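Local coordinates for tyrosine--tRNA ligase, mitochondrial (Emericella nidulans, PDB 5IHX), which probably charges mitochondrial tRNA(Tyr) with tyrosine, using ATP and releasing AMP and diphosphate, at residues 111-116 with 243-248; 179-184 with 221-226; 201-206 with 212-217. All coordinates share one frame; numbering follows the deposited sequence.

The three contacts belong to the catalytic, class I part of the synthetase, and each includes a segment that hydrogen-bonds the bound tyrosine. Centre-to-centre distances are about 10 Å between contacts 1 and 3, 15 Å between contacts 1 and 2, and 19 Å between contacts 2 and 3. Along the chain they nest: 111-116 and 243-248 enclose contact 2, whose segments in turn enclose contact 3. Helix 212-229 ties them together, supplying one segment each to contacts 2 and 3 and touching both segments of contact 1. Three of its residues, Tyr217, Gln221 and Asp224, hold the ligand, while contacts 2 and 3 also border the second subunit, placing pocket and dimer interface on one helix.

Contact 1 of 3, residues 111-116 with 243-248; sequences VGDPTG and YGNILF. With TYR (tyrosine), chain C.
Asp113 and Thr115, in the loop that follows helix 108-111, meet Asn245 in the first turn of helix 243-259, and the two backbones stay apart: the nearest CA atoms, of Thr115 and Gly244, are 8.4 Å from each other. Side chains alone bridge the gap. The carboxamide of Asn245 approaches Asp113 from the opposite direction, its plane turned 32° from the carboxylate. ND2 of Asn245 lies 3.0 Å from OD1 of Asp113 and gives a weak hydrogen bond to OD2 at 3.5 Å; its stronger partner is OE1 of Gln242. Beside this pair the methyl CG2 of Thr115 rests 3.5 Å from ND2 of Asn245. The carboxylate is fixed from its own loop as well, since OD2 of Asp113 accepts from the backbone N of Thr115 at 3.1 Å, which defines an Asx turn. With CG anti to the backbone N (chi1 -165°), Asp113 can present OD1 to the ligand, whose N donates to it at 2.8 Å. Gln242 NE2 binds the same oxygen. Around the contact, helix 212-229 touches Asp113 through Tyr217 and Asn245 through Gln221, helix 198-205 reaches Pro114 and Thr115, and strand 50-51 packs on Ile246.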
loop_
_atom_site.group_PDB
_atom_site.type_symbol
_atom_site.label_atom_id
_atom_site.label_comp_id
_atom_site.label_asym_id
_atom_site.label_seq_id
_atom_site.Cartn_x
_atom_site.Cartn_y
_atom_site.Cartn_z
ATOM N N VAL A 111 -7.840 1.807 8.335
ATOM C CA VAL A 111 -8.162 0.757 7.372
ATOM C C VAL A 111 -9.287 -0.132 7.896
ATOM O O VAL A 111 -10.313 -0.303 7.236
ATOM C CB VAL A 111 -6.922 -0.110 7.059
ATOM C CG1 VAL A 111 -7.288 -1.284 6.151
ATOM C CG2 VAL A 111 -5.836 0.737 6.418
ATOM N N GLY A 112 -9.085 -0.697 9.083
ATOM C CA GLY A 112 -10.076 -1.556 9.710
ATOM C C GLY A 112 -9.816 -3.027 9.453
ATOM O O GLY A 112 -9.769 -3.466 8.304
ATOM N N ASP A 113 -9.645 -3.790 10.529
ATOM C CA ASP A 113 -9.380 -5.221 10.426
ATOM C C ASP A 113 -10.597 -5.957 9.856
ATOM O O ASP A 113 -11.661 -5.957 10.476
ATOM C CB ASP A 113 -9.016 -5.796 11.797
ATOM C CG ASP A 113 -8.394 -7.175 11.703
ATOM O OD1 ASP A 113 -7.732 -7.598 12.674
ATOM O OD2 ASP A 113 -8.560 -7.833 10.655
ATOM N N PRO A 114 -10.448 -6.588 8.675
ATOM C CA PRO A 114 -11.600 -7.253 8.050
ATOM C C PRO A 114 -12.020 -8.568 8.709
ATOM O O PRO A 114 -13.071 -9.104 8.353
ATOM C CB PRO A 114 -11.113 -7.515 6.619
ATOM C CG PRO A 114 -9.638 -7.614 6.738
ATOM C CD PRO A 114 -9.255 -6.634 7.807
ATOM N N THR A 115 -11.222 -9.077 9.644
ATOM C CA THR A 115 -11.483 -10.386 10.240
ATOM C C THR A 115 -12.784 -10.409 11.038
ATOM O O THR A 115 -13.119 -9.447 11.733
ATOM C CB THR A 115 -10.333 -10.824 11.166
ATOM O OG1 THR A 115 -10.222 -9.912 12.265
ATOM C CG2 THR A 115 -9.017 -10.867 10.402
ATOM N N GLY A 116 -13.508 -11.520 10.931
ATOM C CA GLY A 116 -14.765 -11.692 11.640
ATOM C C GLY A 116 -15.824 -10.711 11.181
ATOM O O GLY A 116 -16.689 -10.308 11.959
ATOM N N TYR A 243 -6.011 -15.392 15.144
ATOM C CA TYR A 243 -5.143 -16.500 14.758
ATOM C C TYR A 243 -4.590 -16.300 13.350
ATOM O O TYR A 243 -3.383 -16.405 13.130
ATOM C CB TYR A 243 -5.887 -17.833 14.838
ATOM C CG TYR A 243 -4.981 -19.026 14.637
ATOM C CD1 TYR A 243 -4.705 -19.506 13.363
ATOM C CD2 TYR A 243 -4.391 -19.664 15.718
ATOM C CE1 TYR A 243 -3.872 -20.590 13.174
ATOM C CE2 TYR A 243 -3.556 -20.749 15.539
ATOM C CZ TYR A 243 -3.300 -21.208 14.264
ATOM O OH TYR A 243 -2.469 -22.289 14.080
ATOM N N GLY A 244 -5.481 -16.008 12.406
ATOM C CA GLY A 244 -5.099 -15.797 11.021
ATOM C C GLY A 244 -4.061 -14.707 10.834
ATOM O O GLY A 244 -3.047 -14.923 10.167
ATOM N N ASN A 245 -4.309 -13.533 11.410
ATOM C CA ASN A 245 -3.372 -12.416 11.295
ATOM C C ASN A 245 -2.022 -12.723 11.932
ATOM O O ASN A 245 -0.980 -12.353 11.393
ATOM C CB ASN A 245 -3.957 -11.148 11.922
ATOM C CG ASN A 245 -5.138 -10.597 11.140
ATOM O OD1 ASN A 245 -5.250 -10.809 9.932
ATOM N ND2 ASN A 245 -6.015 -9.873 11.825
ATOM N N ILE A 246 -2.040 -13.392 13.080
ATOM C CA ILE A 246 -0.800 -13.719 13.771
ATOM C C ILE A 246 -0.031 -14.779 12.983
ATOM O O ILE A 246 1.193 -14.711 12.884
ATOM C CB ILE A 246 -1.067 -14.204 15.213
ATOM C CG1 ILE A 246 -1.680 -13.067 16.033
ATOM C CG2 ILE A 246 0.227 -14.684 15.874
ATOM C CD1 ILE A 246 -2.116 -13.460 17.433
ATOM N N LEU A 247 -0.748 -15.747 12.418
ATOM C CA LEU A 247 -0.125 -16.775 11.585
ATOM C C LEU A 247 0.566 -16.131 10.388
ATOM O O LEU A 247 1.726 -16.423 10.094
ATOM C CB LEU A 247 -1.163 -17.800 11.115
ATOM C CG LEU A 247 -0.662 -18.888 10.156
ATOM C CD1 LEU A 247 0.396 -19.775 10.800
ATOM C CD2 LEU A 247 -1.830 -19.728 9.669
ATOM N N PHE A 248 -0.159 -15.261 9.694
ATOM C CA PHE A 248 0.406 -14.520 8.578
ATOM C C PHE A 248 1.621 -13.726 9.043
ATOM O O PHE A 248 2.629 -13.642 8.344
ATOM C CB PHE A 248 -0.637 -13.579 7.971
ATOM C CG PHE A 248 -0.135 -12.802 6.789
ATOM C CD1 PHE A 248 -0.333 -13.273 5.503
ATOM C CD2 PHE A 248 0.541 -11.604 6.963
ATOM C CE1 PHE A 248 0.130 -12.562 4.410
ATOM C CE2 PHE A 248 1.007 -10.891 5.875
ATOM C CZ PHE A 248 0.800 -11.370 4.597
HETATM N N TYR C . -5.898 -6.264 14.353
HETATM C CA TYR C . -6.142 -6.321 15.824
HETATM C C TYR C . -7.632 -6.229 16.132
HETATM O O TYR C . -8.104 -6.731 17.154
HETATM C CB TYR C . -5.389 -5.195 16.535
HETATM C CG TYR C . -3.936 -5.103 16.141
HETATM C CD1 TYR C . -3.044 -6.117 16.466
HETATM C CD2 TYR C . -3.453 -4.004 15.441
HETATM C CE1 TYR C . -1.715 -6.039 16.110
HETATM C CE2 TYR C . -2.126 -3.917 15.079
HETATM C CZ TYR C . -1.261 -4.937 15.417
HETATM O OH TYR C . 0.063 -4.856 15.058
HETATM O OXT TYR C . -8.397 -5.643 15.366
#

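Contact 2 of 3, residues 179-184 with 221-226; sequences LEVLRD and QAWDWW. With TYR (tyrosine), chain C.
OD1 of Asp224 accepts two hydrogen bonds, one from OH of the bound tyrosine at 2.9 Å and one from ND2 of Asn169, while OD2 of the same carboxylate is bonded to the indole nitrogens of Trp172 and Trp173. One turn back, OE1 of Gln221 accepts from the ligand N at 2.9 Å. Trp223, between these two residues in sequence, leaves the helix on another side and meets 179-184. There the two helix segments run nearly at right angles (84°), their axes 12.1 Å apart, and the indole spans the gap. Val181 sets CG2 over one ring face, 4.3 Å from the six-membered centroid and 11° off the normal, a CH-pi contact; Trp226 CD1 lies over the opposite face, offset toward its rim. At the edge, OE2 of Glu180 comes within 3.7 Å of CZ2 of Trp223, the carboxylate standing almost perpendicular to the ring. CB of Asp184 approaches CH2 of Trp223 to 3.9 Å, with its carboxylate nearly coplanar with the indole. Across the interface, then, the chemistry is apolar over the face, with a carboxylate oxygen of Glu180 and the methylene of Asp184 at the rim, whereas the ligand-facing side works through hydrogen bonds, consistent with Asp224 selecting for the tyrosine hydroxyl.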
loop_
_atom_site.group_PDB
_atom_site.type_symbol
_atom_site.label_atom_id
_atom_site.label_comp_id
_atom_site.label_asym_id
_atom_site.label_seq_id
_atom_site.Cartn_x
_atom_site.Cartn_y
_atom_site.Cartn_z
ATOM N N LEU A 179 6.674 1.990 -1.089
ATOM C CA LEU A 179 7.739 1.301 -1.808
ATOM C C LEU A 179 8.579 0.452 -0.850
ATOM O O LEU A 179 9.031 -0.635 -1.209
ATOM C CB LEU A 179 8.620 2.308 -2.551
ATOM C CG LEU A 179 9.465 1.780 -3.715
ATOM C CD1 LEU A 179 8.603 1.087 -4.767
ATOM C CD2 LEU A 179 10.264 2.907 -4.349
ATOM N N GLU A 180 8.776 0.943 0.370
ATOM C CA GLU A 180 9.545 0.205 1.369
ATOM C C GLU A 180 8.855 -1.101 1.760
ATOM O O GLU A 180 9.508 -2.138 1.893
ATOM C CB GLU A 180 9.774 1.063 2.619
ATOM C CG GLU A 180 10.615 0.371 3.689
ATOM C CD GLU A 180 10.822 1.222 4.929
ATOM O OE1 GLU A 180 10.351 2.377 4.953
ATOM O OE2 GLU A 180 11.459 0.733 5.885
ATOM N N VAL A 181 7.539 -1.057 1.944
ATOM C CA VAL A 181 6.794 -2.254 2.328
ATOM C C VAL A 181 6.768 -3.261 1.181
ATOM O O VAL A 181 6.877 -4.469 1.400
ATOM C CB VAL A 181 5.353 -1.910 2.764
ATOM C CG1 VAL A 181 4.544 -3.179 3.020
ATOM C CG2 VAL A 181 5.368 -1.032 4.008
ATOM N N LEU A 182 6.610 -2.763 -0.041
ATOM C CA LEU A 182 6.604 -3.630 -1.214
ATOM C C LEU A 182 7.967 -4.286 -1.418
ATOM O O LEU A 182 8.051 -5.458 -1.779
ATOM C CB LEU A 182 6.206 -2.847 -2.468
ATOM C CG LEU A 182 4.789 -2.267 -2.503
ATOM C CD1 LEU A 182 4.497 -1.654 -3.866
ATOM C CD2 LEU A 182 3.742 -3.317 -2.157
ATOM N N ARG A 183 9.033 -3.527 -1.184
ATOM C CA ARG A 183 10.386 -4.031 -1.386
ATOM C C ARG A 183 10.750 -5.106 -0.363
ATOM O O ARG A 183 11.277 -6.160 -0.718
ATOM C CB ARG A 183 11.404 -2.887 -1.310
ATOM C CG ARG A 183 12.836 -3.355 -1.069
ATOM C CD ARG A 183 13.841 -2.230 -1.228
ATOM N NE ARG A 183 13.601 -1.147 -0.278
ATOM C CZ ARG A 183 13.919 -1.200 1.012
ATOM N NH1 ARG A 183 14.484 -2.290 1.517
ATOM N NH2 ARG A 183 13.666 -0.168 1.802
ATOM N N ASP A 184 10.463 -4.834 0.908
ATOM C CA ASP A 184 10.929 -5.688 2.001
ATOM C C ASP A 184 9.939 -6.784 2.392
ATOM O O ASP A 184 10.318 -7.748 3.058
ATOM C CB ASP A 184 11.241 -4.831 3.233
ATOM C CG ASP A 184 12.490 -3.982 3.057
ATOM O OD1 ASP A 184 13.367 -4.357 2.247
ATOM O OD2 ASP A 184 12.596 -2.937 3.735
ATOM N N GLN A 221 -0.328 -5.287 9.863
ATOM C CA GLN A 221 -0.152 -5.917 11.167
ATOM C C GLN A 221 1.194 -6.634 11.228
ATOM O O GLN A 221 1.877 -6.611 12.253
ATOM C CB GLN A 221 -1.292 -6.890 11.466
ATOM C CG GLN A 221 -1.221 -7.482 12.875
ATOM C CD GLN A 221 -2.578 -7.888 13.432
ATOM O OE1 GLN A 221 -3.623 -7.425 12.972
ATOM N NE2 GLN A 221 -2.563 -8.756 14.437
ATOM N N ALA A 222 1.564 -7.277 10.126
ATOM C CA ALA A 222 2.841 -7.974 10.048
ATOM C C ALA A 222 3.986 -6.984 10.176
ATOM O O ALA A 222 4.970 -7.242 10.870
ATOM C CB ALA A 222 2.950 -8.739 8.743
ATOM N N TRP A 223 3.855 -5.847 9.502
ATOM C CA TRP A 223 4.882 -4.816 9.545
ATOM C C TRP A 223 4.994 -4.237 10.958
ATOM O O TRP A 223 6.098 -3.979 11.438
ATOM C CB TRP A 223 4.584 -3.715 8.522
ATOM C CG TRP A 223 5.747 -2.801 8.276
ATOM C CD1 TRP A 223 5.958 -1.570 8.828
ATOM C CD2 TRP A 223 6.864 -3.052 7.417
ATOM N NE1 TRP A 223 7.136 -1.038 8.360
ATOM C CE2 TRP A 223 7.713 -1.930 7.495
ATOM C CE3 TRP A 223 7.230 -4.117 6.588
ATOM C CZ2 TRP A 223 8.904 -1.842 6.774
ATOM C CZ3 TRP A 223 8.413 -4.030 5.876
ATOM C CH2 TRP A 223 9.235 -2.900 5.973
ATOM N N ASP A 224 3.851 -4.026 11.614
ATOM C CA ASP A 224 3.837 -3.597 13.015
ATOM C C ASP A 224 4.723 -4.504 13.857
ATOM O O ASP A 224 5.581 -4.036 14.604
ATOM C CB ASP A 224 2.421 -3.612 13.592
ATOM C CG ASP A 224 1.578 -2.444 13.126
ATOM O OD1 ASP A 224 0.353 -2.481 13.363
ATOM O OD2 ASP A 224 2.129 -1.498 12.524
ATOM N N TRP A 225 4.502 -5.809 13.726
ATOM C CA TRP A 225 5.263 -6.800 14.476
ATOM C C TRP A 225 6.747 -6.672 14.159
ATOM O O TRP A 225 7.585 -6.656 15.062
ATOM C CB TRP A 225 4.771 -8.210 14.152
ATOM C CG TRP A 225 5.223 -9.258 15.127
ATOM C CD1 TRP A 225 6.142 -9.110 16.126
ATOM C CD2 TRP A 225 4.769 -10.614 15.198
ATOM N NE1 TRP A 225 6.291 -10.290 16.810
ATOM C CE2 TRP A 225 5.460 -11.231 16.262
ATOM C CE3 TRP A 225 3.848 -11.369 14.465
ATOM C CZ2 TRP A 225 5.254 -12.563 16.612
ATOM C CZ3 TRP A 225 3.646 -12.691 14.814
ATOM C CH2 TRP A 225 4.347 -13.275 15.878
ATOM N N TRP A 226 7.064 -6.581 12.871
ATOM C CA TRP A 226 8.445 -6.430 12.432
ATOM C C TRP A 226 9.110 -5.234 13.110
ATOM O O TRP A 226 10.245 -5.330 13.575
ATOM C CB TRP A 226 8.509 -6.277 10.909
ATOM C CG TRP A 226 9.829 -5.772 10.415
ATOM C CD1 TRP A 226 10.053 -4.629 9.706
ATOM C CD2 TRP A 226 11.110 -6.387 10.599
ATOM N NE1 TRP A 226 11.392 -4.495 9.433
ATOM C CE2 TRP A 226 12.064 -5.560 9.972
ATOM C CE3 TRP A 226 11.543 -7.556 11.231
ATOM C CZ2 TRP A 226 13.422 -5.865 9.958
ATOM C CZ3 TRP A 226 12.895 -7.855 11.219
ATOM C CH2 TRP A 226 13.816 -7.014 10.586
HETATM N N TYR C . -5.898 -6.264 14.353
HETATM C CA TYR C . -6.142 -6.321 15.824
HETATM C C TYR C . -7.632 -6.229 16.132
HETATM O O TYR C . -8.104 -6.731 17.154
HETATM C CB TYR C . -5.389 -5.195 16.535
HETATM C CG TYR C . -3.936 -5.103 16.141
HETATM C CD1 TYR C . -3.044 -6.117 16.466
HETATM C CD2 TYR C . -3.453 -4.004 15.441
HETATM C CE1 TYR C . -1.715 -6.039 16.110
HETATM C CE2 TYR C . -2.126 -3.917 15.079
HETATM C CZ TYR C . -1.261 -4.937 15.417
HETATM O OH TYR C . 0.063 -4.856 15.058
HETATM O OXT TYR C . -8.397 -5.643 15.366
#

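Contact 3 of 3, residues 201-206 with 212-217; sequences KNRMER and FAEFTY. With TYR (tyrosine), chain C.
The loop that joins helix 198-205 to helix 212-229, the helix that supplies Tyr217, Gln221 and Asp224 to the tyrosine pocket, is spanned by a salt bridge between Arg203 and Glu214. The nearest CA atoms, of Arg203 and Phe215, are 11.0 Å apart, so long side chains must do the bridging. NH2 of Arg203 lies 3.1 Å from OE2 of Glu214, and NH1 of Arg203 is 3.3 Å from the same oxygen. Both hydrogen bonds are weak because they are bent, with N-H...acceptor angles of 129° and 125°. The planes explain this: guanidinium and carboxylate stand 82° apart, which excludes the flat, two-pronged pairing, and OE2 comes to the guanidinium obliquely. Arg203 bends at chi3 to bring its head group to the carboxylate, and its NE makes a further weak bond to the carbonyl O of Gly209. The other carboxylate oxygen, OE1 of Glu214, has its stronger partner in the backbone N of Ser211, just before the helix. Within the helix, OG1 of Thr216 donates to the O of Phe212 at 2.7 Å, from above the carbonyl plane. In the second turn of the helix, OH of Tyr217 accepts from the ligand N at 2.8 Å, the nitrogen lying at the edge of the phenol ring, and Asp73 OD1 is bonded to the same hydroxyl. Phe212, Phe215 and Thr216 pack on the second subunit, and Pro114 touches both Arg203 and Tyr217. The arrangement is two successive helices joined by a short loop, with an ion pair reaching from Arg203, near the end of the first, to Glu214 in the first turn of the second, which leads into the amino acid site of a dimeric class I tyrosyl-tRNA synthetase.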
loop_
_atom_site.group_PDB
_atom_site.type_symbol
_atom_site.label_atom_id
_atom_site.label_comp_id
_atom_site.label_asym_id
_atom_site.label_seq_id
_atom_site.Cartn_x
_atom_site.Cartn_y
_atom_site.Cartn_z
ATOM N N LYS A 201 -12.068 -15.560 1.887
ATOM C CA LYS A 201 -12.882 -16.548 1.189
ATOM C C LYS A 201 -14.368 -16.355 1.487
ATOM O O LYS A 201 -15.210 -16.498 0.601
ATOM C CB LYS A 201 -12.450 -17.964 1.573
ATOM C CG LYS A 201 -13.240 -19.059 0.876
ATOM N N ASN A 202 -14.681 -16.027 2.736
ATOM C CA ASN A 202 -16.066 -15.861 3.162
ATOM C C ASN A 202 -16.708 -14.579 2.642
ATOM O O ASN A 202 -17.929 -14.495 2.535
ATOM C CB ASN A 202 -16.153 -15.877 4.692
ATOM C CG ASN A 202 -15.851 -17.240 5.284
ATOM O OD1 ASN A 202 -15.976 -18.265 4.612
ATOM N ND2 ASN A 202 -15.461 -17.258 6.553
ATOM N N ARG A 203 -15.887 -13.585 2.316
ATOM C CA ARG A 203 -16.399 -12.307 1.829
ATOM C C ARG A 203 -16.478 -12.276 0.308
ATOM O O ARG A 203 -17.135 -11.408 -0.269
ATOM C CB ARG A 203 -15.525 -11.159 2.328
ATOM C CG ARG A 203 -15.534 -11.009 3.836
ATOM C CD ARG A 203 -14.635 -9.880 4.297
ATOM N NE ARG A 203 -15.019 -8.602 3.704
ATOM C CZ ARG A 203 -14.915 -7.421 4.309
ATOM N NH1 ARG A 203 -14.443 -7.329 5.548
ATOM N NH2 ARG A 203 -15.292 -6.320 3.672
ATOM N N MET A 204 -15.803 -13.222 -0.337
ATOM C CA MET A 204 -15.875 -13.366 -1.786
ATOM C C MET A 204 -17.016 -14.312 -2.150
ATOM O O MET A 204 -17.760 -14.071 -3.101
ATOM C CB MET A 204 -14.549 -13.886 -2.346
ATOM C CG MET A 204 -13.359 -12.968 -2.085
ATOM S SD MET A 204 -13.484 -11.352 -2.876
ATOM C CE MET A 204 -13.435 -11.812 -4.607
ATOM N N GLU A 205 -17.147 -15.387 -1.379
ATOM C CA GLU A 205 -18.204 -16.368 -1.594
ATOM C C GLU A 205 -19.580 -15.781 -1.291
ATOM O O GLU A 205 -20.494 -15.873 -2.110
ATOM C CB GLU A 205 -17.962 -17.608 -0.730
ATOM N N ARG A 206 -19.723 -15.181 -0.112
ATOM C CA ARG A 206 -20.990 -14.576 0.291
ATOM C C ARG A 206 -21.372 -13.425 -0.637
ATOM O O ARG A 206 -22.552 -13.208 -0.916
ATOM C CB ARG A 206 -20.915 -14.078 1.736
ATOM C CG ARG A 206 -20.845 -15.188 2.772
ATOM N N PHE A 212 -9.068 -3.083 -1.506
ATOM C CA PHE A 212 -7.631 -3.328 -1.551
ATOM C C PHE A 212 -7.002 -3.004 -0.203
ATOM O O PHE A 212 -6.118 -3.719 0.269
ATOM C CB PHE A 212 -6.974 -2.495 -2.655
ATOM C CG PHE A 212 -5.512 -2.782 -2.841
ATOM C CD1 PHE A 212 -5.090 -3.751 -3.737
ATOM C CD2 PHE A 212 -4.558 -2.084 -2.118
ATOM C CE1 PHE A 212 -3.743 -4.017 -3.910
ATOM C CE2 PHE A 212 -3.210 -2.347 -2.285
ATOM C CZ PHE A 212 -2.803 -3.314 -3.183
ATOM N N ALA A 213 -7.466 -1.919 0.411
ATOM C CA ALA A 213 -7.004 -1.522 1.738
ATOM C C ALA A 213 -7.196 -2.644 2.757
ATOM O O ALA A 213 -6.275 -2.972 3.507
ATOM C CB ALA A 213 -7.729 -0.267 2.190
ATOM N N GLU A 214 -8.390 -3.228 2.779
ATOM C CA GLU A 214 -8.688 -4.328 3.694
ATOM C C GLU A 214 -7.797 -5.529 3.414
ATOM O O GLU A 214 -7.303 -6.180 4.335
ATOM C CB GLU A 214 -10.158 -4.742 3.588
ATOM C CG GLU A 214 -11.142 -3.714 4.121
ATOM C CD GLU A 214 -12.586 -4.138 3.916
ATOM O OE1 GLU A 214 -13.001 -4.296 2.747
ATOM O OE2 GLU A 214 -13.303 -4.321 4.922
ATOM N N PHE A 215 -7.604 -5.817 2.131
ATOM C CA PHE A 215 -6.767 -6.928 1.694
ATOM C C PHE A 215 -5.327 -6.748 2.177
ATOM O O PHE A 215 -4.606 -7.722 2.385
ATOM C CB PHE A 215 -6.823 -7.042 0.167
ATOM C CG PHE A 215 -6.190 -8.288 -0.382
ATOM C CD1 PHE A 215 -6.718 -9.535 -0.093
ATOM C CD2 PHE A 215 -5.087 -8.210 -1.218
ATOM C CE1 PHE A 215 -6.145 -10.684 -0.606
ATOM C CE2 PHE A 215 -4.511 -9.355 -1.738
ATOM C CZ PHE A 215 -5.041 -10.595 -1.432
ATOM N N THR A 216 -4.928 -5.493 2.366
ATOM C CA THR A 216 -3.567 -5.158 2.774
ATOM C C THR A 216 -3.375 -5.208 4.293
ATOM O O THR A 216 -2.246 -5.267 4.776
ATOM C CB THR A 216 -3.182 -3.745 2.270
ATOM O OG1 THR A 216 -3.456 -3.637 0.870
ATOM C CG2 THR A 216 -1.707 -3.439 2.519
ATOM N N TYR A 217 -4.478 -5.197 5.039
ATOM C CA TYR A 217 -4.419 -5.073 6.498
ATOM C C TYR A 217 -3.465 -6.086 7.152
ATOM O O TYR A 217 -2.674 -5.711 8.017
ATOM C CB TYR A 217 -5.821 -5.203 7.107
ATOM C CG TYR A 217 -5.859 -4.914 8.593
ATOM C CD1 TYR A 217 -6.216 -3.654 9.056
ATOM C CD2 TYR A 217 -5.532 -5.888 9.530
ATOM C CE1 TYR A 217 -6.251 -3.372 10.405
ATOM C CE2 TYR A 217 -5.565 -5.613 10.884
ATOM C CZ TYR A 217 -5.924 -4.353 11.316
ATOM O OH TYR A 217 -5.960 -4.068 12.662
HETATM N N TYR C . -5.898 -6.264 14.353
HETATM C CA TYR C . -6.142 -6.321 15.824
HETATM C C TYR C . -7.632 -6.229 16.132
HETATM O O TYR C . -8.104 -6.731 17.154
HETATM C CB TYR C . -5.389 -5.195 16.535
HETATM C CG TYR C . -3.936 -5.103 16.141
HETATM C CD1 TYR C . -3.044 -6.117 16.466
HETATM C CD2 TYR C . -3.453 -4.004 15.441
HETATM C CE1 TYR C . -1.715 -6.039 16.110
HETATM C CE2 TYR C . -2.126 -3.917 15.079
HETATM C CZ TYR C . -1.261 -4.937 15.417
HETATM O OH TYR C . 0.063 -4.856 15.058
HETATM O OXT TYR C . -8.397 -5.643 15.366
#